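Local atomic coordinates of PH1570-like domain-containing protein (Pyrococcus horikoshii, PDB entry 2HQ4), a protein that is of unknown function but gives its name to the Ph1570 protein family and folds as a long antiparallel sheet packed with helices. Residues Glu14-Phe19 / Ala45-Leu50; Glu26-Glu31 / Leu52-Arg57; Val30-Tyr35 / Lys41-Met46; Tyr133-Pro138 / Ser149-Ile154. All coordinates share one frame; numbering follows the deposited sequence.

Contact 1. Residues Glu14-Phe19 / Ala45-Leu50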
loop_
_atom_site.group_PDB
_atom_site.type_symbol
_atom_site.label_atom_id
_atom_site.label_comp_id
_atom_site.label_asym_id
_atom_site.label_seq_id
_atom_site.Cartn_x
_atom_site.Cartn_y
_atom_site.Cartn_z
ATOM N N GLU A 14 15.959 -1.246 -12.653
ATOM C CA GLU A 14 16.041 -0.408 -13.828
ATOM C C GLU A 14 14.995 0.695 -13.801
ATOM O O GLU A 14 15.289 1.866 -14.076
ATOM C CB GLU A 14 15.850 -1.261 -15.117
ATOM C CG GLU A 14 16.151 -0.441 -16.381
ATOM C CD GLU A 14 15.701 -1.109 -17.683
ATOM O OE1 GLU A 14 15.324 -2.308 -17.674
ATOM O OE2 GLU A 14 15.692 -0.395 -18.725
ATOM N N LYS A 15 13.763 0.325 -13.454
ATOM C CA LYS A 15 12.673 1.293 -13.511
ATOM C C LYS A 15 11.916 1.360 -12.170
ATOM O O LYS A 15 10.749 1.743 -12.152
ATOM C CB LYS A 15 11.723 0.875 -14.634
ATOM C CG LYS A 15 12.386 1.063 -16.043
ATOM C CD LYS A 15 11.387 0.743 -17.146
ATOM C CE LYS A 15 12.032 1.079 -18.523
ATOM N NZ LYS A 15 11.009 0.784 -19.593
ATOM N N LEU A 16 12.574 0.935 -11.087
ATOM C CA LEU A 16 12.023 1.037 -9.730
ATOM C C LEU A 16 12.783 2.063 -8.892
ATOM O O LEU A 16 14.015 1.964 -8.754
ATOM C CB LEU A 16 12.061 -0.319 -9.045
ATOM C CG LEU A 16 11.672 -0.389 -7.559
ATOM C CD1 LEU A 16 10.150 -0.069 -7.362
ATOM C CD2 LEU A 16 12.021 -1.759 -7.024
ATOM N N GLU A 17 12.051 3.034 -8.343
ATOM C CA GLU A 17 12.568 3.972 -7.344
ATOM C C GLU A 17 11.742 3.821 -6.089
ATOM O O GLU A 17 10.521 3.786 -6.142
ATOM C CB GLU A 17 12.426 5.432 -7.781
ATOM C CG GLU A 17 12.929 5.785 -9.138
ATOM C CD GLU A 17 12.507 7.202 -9.507
ATOM O OE1 GLU A 17 11.363 7.418 -10.036
ATOM O OE2 GLU A 17 13.314 8.092 -9.199
ATOM N N VAL A 18 12.424 3.805 -4.953
ATOM C CA VAL A 18 11.793 3.666 -3.664
ATOM C C VAL A 18 11.986 5.009 -2.917
ATOM O O VAL A 18 13.041 5.630 -3.008
ATOM C CB VAL A 18 12.440 2.512 -2.919
ATOM C CG1 VAL A 18 11.895 2.413 -1.527
ATOM C CG2 VAL A 18 12.161 1.173 -3.665
ATOM N N PHE A 19 10.960 5.443 -2.193
ATOM C CA PHE A 19 10.928 6.775 -1.570
ATOM C C PHE A 19 10.635 6.592 -0.098
ATOM O O PHE A 19 10.415 5.450 0.351
ATOM C CB PHE A 19 9.863 7.628 -2.281
ATOM C CG PHE A 19 10.176 7.885 -3.705
ATOM C CD1 PHE A 19 9.709 7.046 -4.707
ATOM C CD2 PHE A 19 10.989 8.958 -4.057
ATOM C CE1 PHE A 19 10.002 7.296 -6.009
ATOM C CE2 PHE A 19 11.314 9.200 -5.366
ATOM C CZ PHE A 19 10.812 8.367 -6.361
ATOM N N ALA A 45 6.884 -6.224 0.560
ATOM C CA ALA A 45 6.261 -7.443 0.047
ATOM C C ALA A 45 5.763 -7.260 -1.392
ATOM O O ALA A 45 5.886 -8.170 -2.221
ATOM C CB ALA A 45 5.119 -7.872 0.975
ATOM N N MET A 46 5.198 -6.093 -1.695
ATOM C CA MET A 46 4.757 -5.800 -3.077
ATOM C C MET A 46 5.933 -5.827 -4.065
ATOM O O MET A 46 5.781 -6.313 -5.188
ATOM C CB MET A 46 4.076 -4.398 -3.130
ATOM C CG MET A 46 2.703 -4.297 -2.349
ATOM S SD MET A 46 2.095 -2.601 -2.142
ATOM C CE MET A 46 1.640 -2.260 -3.863
ATOM N N ILE A 47 7.084 -5.272 -3.668
ATOM C CA ILE A 47 8.302 -5.238 -4.506
ATOM C C ILE A 47 8.815 -6.654 -4.761
ATOM O O ILE A 47 9.101 -7.039 -5.902
ATOM C CB ILE A 47 9.416 -4.344 -3.838
ATOM C CG1 ILE A 47 9.033 -2.874 -3.944
ATOM C CG2 ILE A 47 10.778 -4.557 -4.511
ATOM C CD1 ILE A 47 9.782 -1.880 -2.892
ATOM N N TYR A 48 8.922 -7.436 -3.685
ATOM C CA TYR A 48 9.272 -8.844 -3.780
ATOM C C TYR A 48 8.381 -9.588 -4.776
ATOM O O TYR A 48 8.874 -10.317 -5.671
ATOM C CB TYR A 48 9.171 -9.464 -2.391
ATOM C CG TYR A 48 9.619 -10.910 -2.284
ATOM C CD1 TYR A 48 10.950 -11.237 -1.977
ATOM C CD2 TYR A 48 8.701 -11.950 -2.441
ATOM C CE1 TYR A 48 11.356 -12.602 -1.864
ATOM C CE2 TYR A 48 9.099 -13.295 -2.345
ATOM C CZ TYR A 48 10.418 -13.596 -2.047
ATOM O OH TYR A 48 10.760 -14.927 -1.932
ATOM N N GLU A 49 7.075 -9.421 -4.617
ATOM C CA GLU A 49 6.131 -10.099 -5.485
ATOM C C GLU A 49 6.280 -9.642 -6.947
ATOM O O GLU A 49 6.195 -10.478 -7.845
ATOM C CB GLU A 49 4.694 -9.918 -4.978
ATOM C CG GLU A 49 3.646 -10.505 -5.924
ATOM C CD GLU A 49 2.247 -10.490 -5.354
ATOM O OE1 GLU A 49 2.096 -10.365 -4.114
ATOM O OE2 GLU A 49 1.282 -10.633 -6.150
ATOM N N LEU A 50 6.530 -8.349 -7.176
ATOM C CA LEU A 50 6.705 -7.814 -8.520
ATOM C C LEU A 50 7.928 -8.411 -9.272
ATOM O O LEU A 50 7.857 -8.650 -10.488
ATOM C CB LEU A 50 6.799 -6.289 -8.512
ATOM C CG LEU A 50 5.526 -5.434 -8.371
ATOM C CD1 LEU A 50 5.907 -3.939 -8.384
ATOM C CD2 LEU A 50 4.516 -5.744 -9.553
#
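I47 of helix 40-55 spans two neighbouring side chains of strand 16-19, using a different branch for each. Its CG2 meets CD2 of L16 at 4.0 Å, and its CD1 meets CG2 of V18 at 3.9 Å. Two torsions explain the division: chi1 of -72° sets CG1 beside the residue's own backbone N and swings CG2 out, while chi2 of 160° extends the CG1-CD1 arm to V18. Both strand residues have their CB directed at the helix, as expected for positions i and i+2 of one strand, and all three are buried. The approach in each pair is oblique, methyl against methyl, and between the two segments the contact is van der Waals alone. P62 touches both L16 and I47, and F69 and W70 close on V18, so helix 61-70 also packs against this patch; the disulfide C12-C65 fastens that helix to the adjoining strand 10-13. Helices packed on an antiparallel sheet in this way are characteristic of an alpha+beta fold.

Contact 2. Residues Glu26-Glu31 / Leu52-Arg57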
loop_
_atom_site.group_PDB
_atom_site.type_symbol
_atom_site.label_atom_id
_atom_site.label_comp_id
_atom_site.label_asym_id
_atom_site.label_seq_id
_atom_site.Cartn_x
_atom_site.Cartn_y
_atom_site.Cartn_z
ATOM N N GLU A 26 8.154 1.972 -13.040
ATOM C CA GLU A 26 7.727 2.309 -14.421
ATOM C C GLU A 26 7.758 1.098 -15.379
ATOM O O GLU A 26 7.219 1.171 -16.481
ATOM C CB GLU A 26 8.559 3.459 -14.975
ATOM C CG GLU A 26 8.462 4.719 -14.138
ATOM C CD GLU A 26 9.056 5.926 -14.844
ATOM O OE1 GLU A 26 10.272 5.946 -15.034
ATOM O OE2 GLU A 26 8.316 6.869 -15.207
ATOM N N LYS A 27 8.328 -0.019 -14.947
ATOM C CA LYS A 27 8.222 -1.251 -15.729
ATOM C C LYS A 27 6.805 -1.835 -15.605
ATOM O O LYS A 27 6.146 -2.178 -16.595
ATOM C CB LYS A 27 9.226 -2.288 -15.203
ATOM C CG LYS A 27 9.116 -3.647 -15.897
ATOM C CD LYS A 27 10.242 -4.592 -15.509
ATOM C CE LYS A 27 10.149 -5.853 -16.391
ATOM N NZ LYS A 27 11.188 -6.889 -16.049
ATOM N N PHE A 28 6.361 -1.970 -14.363
ATOM C CA PHE A 28 5.050 -2.544 -14.081
ATOM C C PHE A 28 3.948 -1.501 -13.949
ATOM O O PHE A 28 2.801 -1.872 -13.825
ATOM C CB PHE A 28 5.120 -3.481 -12.867
ATOM C CG PHE A 28 6.034 -4.655 -13.071
ATOM C CD1 PHE A 28 5.683 -5.689 -13.978
ATOM C CD2 PHE A 28 7.251 -4.747 -12.390
ATOM C CE1 PHE A 28 6.563 -6.786 -14.218
ATOM C CE2 PHE A 28 8.099 -5.838 -12.587
ATOM C CZ PHE A 28 7.749 -6.864 -13.509
ATOM N N ASN A 29 4.296 -0.215 -14.045
ATOM C CA ASN A 29 3.350 0.891 -13.877
ATOM C C ASN A 29 2.578 0.724 -12.539
ATOM O O ASN A 29 1.321 0.703 -12.522
ATOM C CB ASN A 29 2.392 0.994 -15.097
ATOM C CG ASN A 29 1.489 2.228 -15.043
ATOM O OD1 ASN A 29 1.921 3.327 -14.692
ATOM N ND2 ASN A 29 0.226 2.043 -15.433
ATOM N N VAL A 30 3.338 0.589 -11.429
ATOM C CA VAL A 30 2.755 0.439 -10.079
ATOM C C VAL A 30 3.340 1.585 -9.256
ATOM O O VAL A 30 4.544 1.742 -9.194
ATOM C CB VAL A 30 3.095 -0.936 -9.419
ATOM C CG1 VAL A 30 2.631 -1.011 -7.955
ATOM C CG2 VAL A 30 2.495 -2.128 -10.205
ATOM N N GLU A 31 2.473 2.401 -8.666
ATOM C CA GLU A 31 2.892 3.555 -7.880
ATOM C C GLU A 31 2.015 3.503 -6.665
ATOM O O GLU A 31 0.786 3.360 -6.776
ATOM C CB GLU A 31 2.613 4.873 -8.633
ATOM C CG GLU A 31 3.324 4.955 -9.998
ATOM C CD GLU A 31 3.134 6.270 -10.700
ATOM O OE1 GLU A 31 2.406 7.126 -10.165
ATOM O OE2 GLU A 31 3.720 6.431 -11.799
ATOM N N LEU A 52 9.833 -11.216 -8.115
ATOM C CA LEU A 52 9.925 -12.663 -7.930
ATOM C C LEU A 52 10.018 -13.429 -9.251
ATOM O O LEU A 52 10.880 -14.314 -9.372
ATOM C CB LEU A 52 8.760 -13.181 -7.076
ATOM C CG LEU A 52 8.615 -14.655 -6.765
ATOM C CD1 LEU A 52 9.915 -15.177 -6.143
ATOM C CD2 LEU A 52 7.457 -14.806 -5.789
ATOM N N PRO A 53 9.151 -13.111 -10.234
ATOM C CA PRO A 53 9.261 -13.807 -11.520
ATOM C C PRO A 53 10.615 -13.673 -12.230
ATOM O O PRO A 53 11.038 -14.625 -12.868
ATOM C CB PRO A 53 8.153 -13.155 -12.367
ATOM C CG PRO A 53 7.109 -12.701 -11.353
ATOM C CD PRO A 53 8.005 -12.172 -10.238
ATOM N N GLU A 54 11.280 -12.519 -12.157
ATOM C CA GLU A 54 12.607 -12.360 -12.762
ATOM C C GLU A 54 13.728 -12.954 -11.912
ATOM O O GLU A 54 14.715 -13.419 -12.468
ATOM C CB GLU A 54 12.983 -10.897 -12.991
ATOM C CG GLU A 54 12.220 -10.157 -14.008
ATOM C CD GLU A 54 12.364 -8.636 -13.815
ATOM O OE1 GLU A 54 13.524 -8.117 -13.824
ATOM O OE2 GLU A 54 11.327 -7.969 -13.660
ATOM N N TYR A 55 13.609 -12.927 -10.587
ATOM C CA TYR A 55 14.726 -13.330 -9.700
ATOM C C TYR A 55 14.683 -14.737 -9.087
ATOM O O TYR A 55 15.718 -15.250 -8.608
ATOM C CB TYR A 55 14.867 -12.324 -8.552
ATOM C CG TYR A 55 15.560 -11.031 -8.959
ATOM C CD1 TYR A 55 16.940 -10.861 -8.785
ATOM C CD2 TYR A 55 14.839 -10.007 -9.538
ATOM C CE1 TYR A 55 17.572 -9.681 -9.203
ATOM C CE2 TYR A 55 15.430 -8.823 -9.902
ATOM C CZ TYR A 55 16.794 -8.662 -9.739
ATOM O OH TYR A 55 17.352 -7.479 -10.130
ATOM N N GLY A 56 13.513 -15.354 -9.032
ATOM C CA GLY A 56 13.331 -16.512 -8.142
ATOM C C GLY A 56 13.304 -16.073 -6.674
ATOM O O GLY A 56 13.511 -14.884 -6.361
ATOM N N ARG A 57 13.076 -17.016 -5.758
ATOM C CA ARG A 57 12.745 -16.590 -4.390
ATOM C C ARG A 57 13.879 -16.505 -3.357
ATOM O O ARG A 57 13.674 -16.016 -2.206
ATOM C CB ARG A 57 11.431 -17.196 -3.876
ATOM C CG ARG A 57 11.406 -18.595 -3.385
ATOM C CD ARG A 57 10.125 -18.716 -2.562
ATOM N NE ARG A 57 8.924 -18.298 -3.311
ATOM C CZ ARG A 57 7.961 -17.505 -2.826
ATOM N NH1 ARG A 57 8.054 -17.009 -1.599
ATOM N NH2 ARG A 57 6.901 -17.199 -3.568
#
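K27 and E54 come from opposite directions across the gap between the turn and the end of helix 40-55. K27 is extended throughout, with CG anti to the backbone N (chi1 176°), and this carries the ammonium to E54, where NZ donates to OE2 at 2.6 Å in a salt bridge. The bond does not lie in the carboxylate plane: NZ stands 73° out of it, above OE2, while OE1 is 3.5 Å from NZ. F28 supplies the second side of the grip. Its CZ lies 3.7 Å from OE2 of E54, with the oxygen at the ring edge near the ring plane, where the weakly positive edge probably suits it. Ring and carboxylate planes are 40° apart. CG of K27 lies 4.0 Å above the centre of one F28 face, so the lysine chain runs across the ring. Further in, F28 meets Y51 of the helix edge-to-face, and its backbone N is held by OD1 of D25. K27 and E54 are both exposed, so solvent probably weakens the ion pair. The turn carrying K27 leads into a G1 beta bulge, in which N29, with positive phi, and V30 both face D25, a feature common in beta hairpins such as the one joining strands 22-25 and 30-36.

Contact 3. Residues Val30-Tyr35 / Lys41-Met46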
loop_
_atom_site.group_PDB
_atom_site.type_symbol
_atom_site.label_atom_id
_atom_site.label_comp_id
_atom_site.label_asym_id
_atom_site.label_seq_id
_atom_site.Cartn_x
_atom_site.Cartn_y
_atom_site.Cartn_z
ATOM N N VAL A 30 3.338 0.589 -11.429
ATOM C CA VAL A 30 2.755 0.439 -10.079
ATOM C C VAL A 30 3.340 1.585 -9.256
ATOM O O VAL A 30 4.544 1.742 -9.194
ATOM C CB VAL A 30 3.095 -0.936 -9.419
ATOM C CG1 VAL A 30 2.631 -1.011 -7.955
ATOM C CG2 VAL A 30 2.495 -2.128 -10.205
ATOM N N GLU A 31 2.473 2.401 -8.666
ATOM C CA GLU A 31 2.892 3.555 -7.880
ATOM C C GLU A 31 2.015 3.503 -6.665
ATOM O O GLU A 31 0.786 3.360 -6.776
ATOM C CB GLU A 31 2.613 4.873 -8.633
ATOM C CG GLU A 31 3.324 4.955 -9.998
ATOM C CD GLU A 31 3.134 6.270 -10.700
ATOM O OE1 GLU A 31 2.406 7.126 -10.165
ATOM O OE2 GLU A 31 3.720 6.431 -11.799
ATOM N N VAL A 32 2.649 3.610 -5.505
ATOM C CA VAL A 32 1.927 3.577 -4.235
ATOM C C VAL A 32 2.642 4.482 -3.213
ATOM O O VAL A 32 3.878 4.530 -3.186
ATOM C CB VAL A 32 1.723 2.110 -3.703
ATOM C CG1 VAL A 32 3.074 1.334 -3.547
ATOM C CG2 VAL A 32 0.860 2.089 -2.369
ATOM N N LYS A 33 1.865 5.216 -2.427
ATOM C CA LYS A 33 2.398 5.962 -1.280
ATOM C C LYS A 33 1.475 5.669 -0.102
ATOM O O LYS A 33 0.316 5.318 -0.296
ATOM C CB LYS A 33 2.414 7.472 -1.587
ATOM C CG LYS A 33 3.473 7.941 -2.622
ATOM C CD LYS A 33 3.413 9.452 -2.984
ATOM C CE LYS A 33 2.031 9.928 -3.430
ATOM N NZ LYS A 33 1.937 11.416 -3.861
ATOM N N PHE A 34 1.981 5.778 1.124
ATOM C CA PHE A 34 1.138 5.512 2.297
ATOM C C PHE A 34 1.246 6.658 3.264
ATOM O O PHE A 34 2.250 7.401 3.254
ATOM C CB PHE A 34 1.516 4.180 2.984
ATOM C CG PHE A 34 2.807 4.225 3.720
ATOM C CD1 PHE A 34 3.983 3.838 3.092
ATOM C CD2 PHE A 34 2.851 4.651 5.078
ATOM C CE1 PHE A 34 5.225 3.867 3.765
ATOM C CE2 PHE A 34 4.098 4.728 5.746
ATOM C CZ PHE A 34 5.280 4.309 5.092
ATOM N N TYR A 35 0.180 6.829 4.052
ATOM C CA TYR A 35 0.055 7.932 5.051
ATOM C C TYR A 35 -0.477 7.308 6.327
ATOM O O TYR A 35 -1.151 6.305 6.274
ATOM C CB TYR A 35 -0.880 9.043 4.499
ATOM C CG TYR A 35 -0.227 9.607 3.265
ATOM C CD1 TYR A 35 0.745 10.599 3.379
ATOM C CD2 TYR A 35 -0.496 9.068 2.004
ATOM C CE1 TYR A 35 1.434 11.059 2.257
ATOM C CE2 TYR A 35 0.215 9.509 0.873
ATOM C CZ TYR A 35 1.127 10.528 1.020
ATOM O OH TYR A 35 1.817 10.986 -0.073
ATOM N N LYS A 41 6.682 -2.462 5.303
ATOM C CA LYS A 41 6.782 -3.894 5.032
ATOM C C LYS A 41 5.742 -4.394 3.992
ATOM O O LYS A 41 5.984 -5.348 3.271
ATOM C CB LYS A 41 6.691 -4.706 6.346
ATOM C CG LYS A 41 7.946 -4.579 7.268
ATOM C CD LYS A 41 7.812 -5.574 8.444
ATOM C CE LYS A 41 8.902 -5.346 9.520
ATOM N NZ LYS A 41 8.726 -6.377 10.601
ATOM N N VAL A 42 4.560 -3.780 3.964
ATOM C CA VAL A 42 3.608 -4.057 2.870
ATOM C C VAL A 42 4.243 -3.664 1.522
ATOM O O VAL A 42 4.197 -4.424 0.546
ATOM C CB VAL A 42 2.252 -3.289 3.076
ATOM C CG1 VAL A 42 1.295 -3.557 1.886
ATOM C CG2 VAL A 42 1.629 -3.725 4.393
ATOM N N LEU A 43 4.894 -2.508 1.475
ATOM C CA LEU A 43 5.515 -2.076 0.224
ATOM C C LEU A 43 6.665 -3.032 -0.176
ATOM O O LEU A 43 6.816 -3.419 -1.357
ATOM C CB LEU A 43 5.952 -0.610 0.356
ATOM C CG LEU A 43 4.901 0.440 -0.107
ATOM C CD1 LEU A 43 3.516 0.263 0.506
ATOM C CD2 LEU A 43 5.469 1.787 0.206
ATOM N N LEU A 44 7.449 -3.464 0.813
ATOM C CA LEU A 44 8.523 -4.455 0.569
ATOM C C LEU A 44 7.985 -5.743 -0.008
ATOM O O LEU A 44 8.546 -6.303 -0.971
ATOM C CB LEU A 44 9.269 -4.798 1.878
ATOM C CG LEU A 44 10.150 -3.679 2.389
ATOM C CD1 LEU A 44 10.747 -4.044 3.799
ATOM C CD2 LEU A 44 11.261 -3.506 1.375
ATOM N N ALA A 45 6.884 -6.224 0.560
ATOM C CA ALA A 45 6.261 -7.443 0.047
ATOM C C ALA A 45 5.763 -7.260 -1.392
ATOM O O ALA A 45 5.886 -8.170 -2.221
ATOM C CB ALA A 45 5.119 -7.872 0.975
ATOM N N MET A 46 5.198 -6.093 -1.695
ATOM C CA MET A 46 4.757 -5.800 -3.077
ATOM C C MET A 46 5.933 -5.827 -4.065
ATOM O O MET A 46 5.781 -6.313 -5.188
ATOM C CB MET A 46 4.076 -4.398 -3.130
ATOM C CG MET A 46 2.703 -4.297 -2.349
ATOM S SD MET A 46 2.095 -2.601 -2.142
ATOM C CE MET A 46 1.640 -2.260 -3.863
#
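Strand 30-35 and helix 41-46 run nearly antiparallel, their axes at 167° and 10.1 Å apart at closest approach, with V32 and L43 the nearest pair of CA atoms at 8.0 Å. V30, V32 and F34 direct their CB atoms at the helix, whereas E31 and K33 point away. V32 is the central strand residue: a chi1 of 56° sets CG1 between N and the carbonyl carbon, and from there it touches CG of L43 at 4.0 Å and CE of M46 at 3.9 Å. M46 reaches it by bending at the sulfur (chi3 71°), which brings the terminal methyl back toward the strand; V30 CG1 lies at 4.4 Å from the same CE. L43 has a second contact, its CD2 coming to the edge of the F34 ring near the ring plane, 3.8 Å from CD1. F23 touches V30, V32 and L43, and W70 of helix 61-70 also reaches L43. All five residues are buried and meet through carbon alone, so the pairing of strand and helix here probably depends on close fit and exclusion of water, with no directional bond between the two segments to set it.

Contact 4. Residues Tyr133-Pro138 / Ser149-Ile154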
loop_
_atom_site.group_PDB
_atom_site.type_symbol
_atom_site.label_atom_id
_atom_site.label_comp_id
_atom_site.label_asym_id
_atom_site.label_seq_id
_atom_site.Cartn_x
_atom_site.Cartn_y
_atom_site.Cartn_z
ATOM N N TYR A 133 -8.521 4.653 -6.165
ATOM C CA TYR A 133 -7.138 5.158 -6.019
ATOM C C TYR A 133 -6.610 5.145 -4.587
ATOM O O TYR A 133 -5.560 5.708 -4.329
ATOM C CB TYR A 133 -6.995 6.583 -6.577
ATOM C CG TYR A 133 -7.795 7.611 -5.808
ATOM C CD1 TYR A 133 -7.166 8.478 -4.908
ATOM C CD2 TYR A 133 -9.196 7.734 -6.000
ATOM C CE1 TYR A 133 -7.890 9.439 -4.202
ATOM C CE2 TYR A 133 -9.949 8.685 -5.269
ATOM C CZ TYR A 133 -9.292 9.531 -4.389
ATOM O OH TYR A 133 -9.992 10.480 -3.669
ATOM N N PHE A 134 -7.344 4.526 -3.678
ATOM C CA PHE A 134 -6.942 4.483 -2.280
ATOM C C PHE A 134 -7.502 3.297 -1.521
ATOM O O PHE A 134 -8.506 2.684 -1.920
ATOM C CB PHE A 134 -7.378 5.773 -1.549
ATOM C CG PHE A 134 -8.866 5.909 -1.425
ATOM C CD1 PHE A 134 -9.546 5.426 -0.296
ATOM C CD2 PHE A 134 -9.599 6.515 -2.437
ATOM C CE1 PHE A 134 -10.936 5.571 -0.175
ATOM C CE2 PHE A 134 -11.014 6.649 -2.331
ATOM C CZ PHE A 134 -11.660 6.192 -1.210
ATOM N N ILE A 135 -6.841 2.988 -0.404
ATOM C CA ILE A 135 -7.333 2.054 0.599
ATOM C C ILE A 135 -7.097 2.618 1.999
ATOM O O ILE A 135 -5.992 3.118 2.309
ATOM C CB ILE A 135 -6.625 0.694 0.525
ATOM C CG1 ILE A 135 -7.028 -0.060 -0.750
ATOM C CG2 ILE A 135 -6.909 -0.202 1.820
ATOM C CD1 ILE A 135 -6.076 -1.237 -0.971
ATOM N N LEU A 136 -8.143 2.583 2.825
ATOM C CA LEU A 136 -7.969 2.918 4.232
ATOM C C LEU A 136 -8.148 1.606 4.967
ATOM O O LEU A 136 -9.214 0.993 4.861
ATOM C CB LEU A 136 -9.056 3.913 4.702
ATOM C CG LEU A 136 -9.071 4.179 6.239
ATOM C CD1 LEU A 136 -7.768 4.830 6.687
ATOM C CD2 LEU A 136 -10.253 5.078 6.637
ATOM N N ASP A 137 -7.131 1.155 5.691
ATOM C CA ASP A 137 -7.246 -0.103 6.432
ATOM C C ASP A 137 -7.457 0.146 7.930
ATOM O O ASP A 137 -7.237 1.248 8.411
ATOM C CB ASP A 137 -6.074 -1.073 6.122
ATOM C CG ASP A 137 -4.758 -0.694 6.827
ATOM O OD1 ASP A 137 -4.764 -0.063 7.910
ATOM O OD2 ASP A 137 -3.704 -1.087 6.298
ATOM N N PRO A 138 -7.979 -0.858 8.645
ATOM C CA PRO A 138 -8.214 -0.678 10.051
ATOM C C PRO A 138 -6.983 -0.690 10.945
ATOM O O PRO A 138 -7.138 -0.604 12.153
ATOM C CB PRO A 138 -9.180 -1.827 10.393
ATOM C CG PRO A 138 -8.864 -2.874 9.430
ATOM C CD PRO A 138 -8.438 -2.175 8.165
ATOM N N SER A 149 -6.241 -1.531 -10.034
ATOM C CA SER A 149 -5.774 -2.898 -9.834
ATOM C C SER A 149 -4.631 -2.995 -8.805
ATOM O O SER A 149 -4.297 -4.114 -8.311
ATOM C CB SER A 149 -5.351 -3.534 -11.174
ATOM O OG SER A 149 -4.288 -2.842 -11.734
ATOM N N ILE A 150 -4.033 -1.849 -8.485
ATOM C CA ILE A 150 -3.001 -1.884 -7.394
ATOM C C ILE A 150 -3.652 -2.319 -6.064
ATOM O O ILE A 150 -2.982 -2.856 -5.187
ATOM C CB ILE A 150 -2.282 -0.526 -7.229
ATOM C CG1 ILE A 150 -1.673 -0.060 -8.550
ATOM C CG2 ILE A 150 -1.177 -0.550 -6.047
ATOM C CD1 ILE A 150 -1.111 -1.104 -9.346
ATOM N N ALA A 151 -4.960 -2.096 -5.910
ATOM C CA ALA A 151 -5.654 -2.472 -4.661
ATOM C C ALA A 151 -5.350 -3.907 -4.238
ATOM O O ALA A 151 -5.020 -4.132 -3.098
ATOM C CB ALA A 151 -7.200 -2.267 -4.742
ATOM N N ASN A 152 -5.467 -4.873 -5.156
ATOM C CA ASN A 152 -5.246 -6.293 -4.794
ATOM C C ASN A 152 -3.836 -6.617 -4.335
ATOM O O ASN A 152 -3.653 -7.517 -3.525
ATOM C CB ASN A 152 -5.639 -7.259 -5.943
ATOM C CG ASN A 152 -7.095 -7.006 -6.434
ATOM O OD1 ASN A 152 -7.998 -7.834 -6.215
ATOM N ND2 ASN A 152 -7.316 -5.850 -7.046
ATOM N N LYS A 153 -2.867 -5.923 -4.901
ATOM C CA LYS A 153 -1.455 -6.073 -4.535
ATOM C C LYS A 153 -1.232 -5.671 -3.066
ATOM O O LYS A 153 -0.372 -6.255 -2.382
ATOM C CB LYS A 153 -0.603 -5.207 -5.432
ATOM C CG LYS A 153 -0.668 -5.628 -6.949
ATOM C CD LYS A 153 0.271 -4.716 -7.760
ATOM C CE LYS A 153 0.270 -5.025 -9.290
ATOM N NZ LYS A 153 -0.074 -6.429 -9.657
ATOM N N ILE A 154 -1.960 -4.648 -2.629
ATOM C CA ILE A 154 -1.942 -4.167 -1.226
ATOM C C ILE A 154 -2.726 -5.070 -0.318
ATOM O O ILE A 154 -2.226 -5.468 0.752
ATOM C CB ILE A 154 -2.445 -2.684 -1.112
ATOM C CG1 ILE A 154 -1.497 -1.731 -1.843
ATOM C CG2 ILE A 154 -2.573 -2.193 0.366
ATOM C CD1 ILE A 154 -2.177 -0.398 -2.229
#
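I135, the strand residue that touches A151 and I154, follows a pair of rings: F134 places CD2 3.5 Å above the centre of one Y133 face, and CG of Y133 lies at the F134 edge, in its plane. F134 points away from the helix, whereas I135 turns toward it. The end of I135 does all the touching. With CG1 anti to the carbonyl carbon (chi1 -70°) and the arm extended beyond it, CD1 lies 3.9 Å from CG2 of I154, the two side chains meeting tip to tip. The same methyl is 4.1 Å from CB of A151 and 3.7 Å from its carbonyl O, which accepts a weak bond from I154 N. F145 packs against I135 and I154, and V130 against I135 and A151, so residues of the neighbouring strands flank the contact. One methyl lodged between two residues a helical turn apart makes a largely apolar join with one backbone oxygen at its border; burial, not polarity, probably holds helix 150-155 to the sheet.

From the N terminus, contact 1 closes a long loop from strand 16-19 to the middle of helix 40-55. Contact 2 starts inside that loop, at the turn after strand 22-25, and ends beyond it near the helix terminus, so the two cross; K15 O to E26 N, 2.8 Å, probably hydrogen-bonds them. Contact 3 nests within both, opening on V30 and E31, shared with contact 2, and ending on A45 and M46, shared with contact 1. Contact 4 follows in series, tying strand 134-136 to helix 150-155. Helices 40-55 and 150-155 touch over the sheet, M46 SD lying 3.7 Å from I154 CG1, and V30 of strand 30-36 packs on I150.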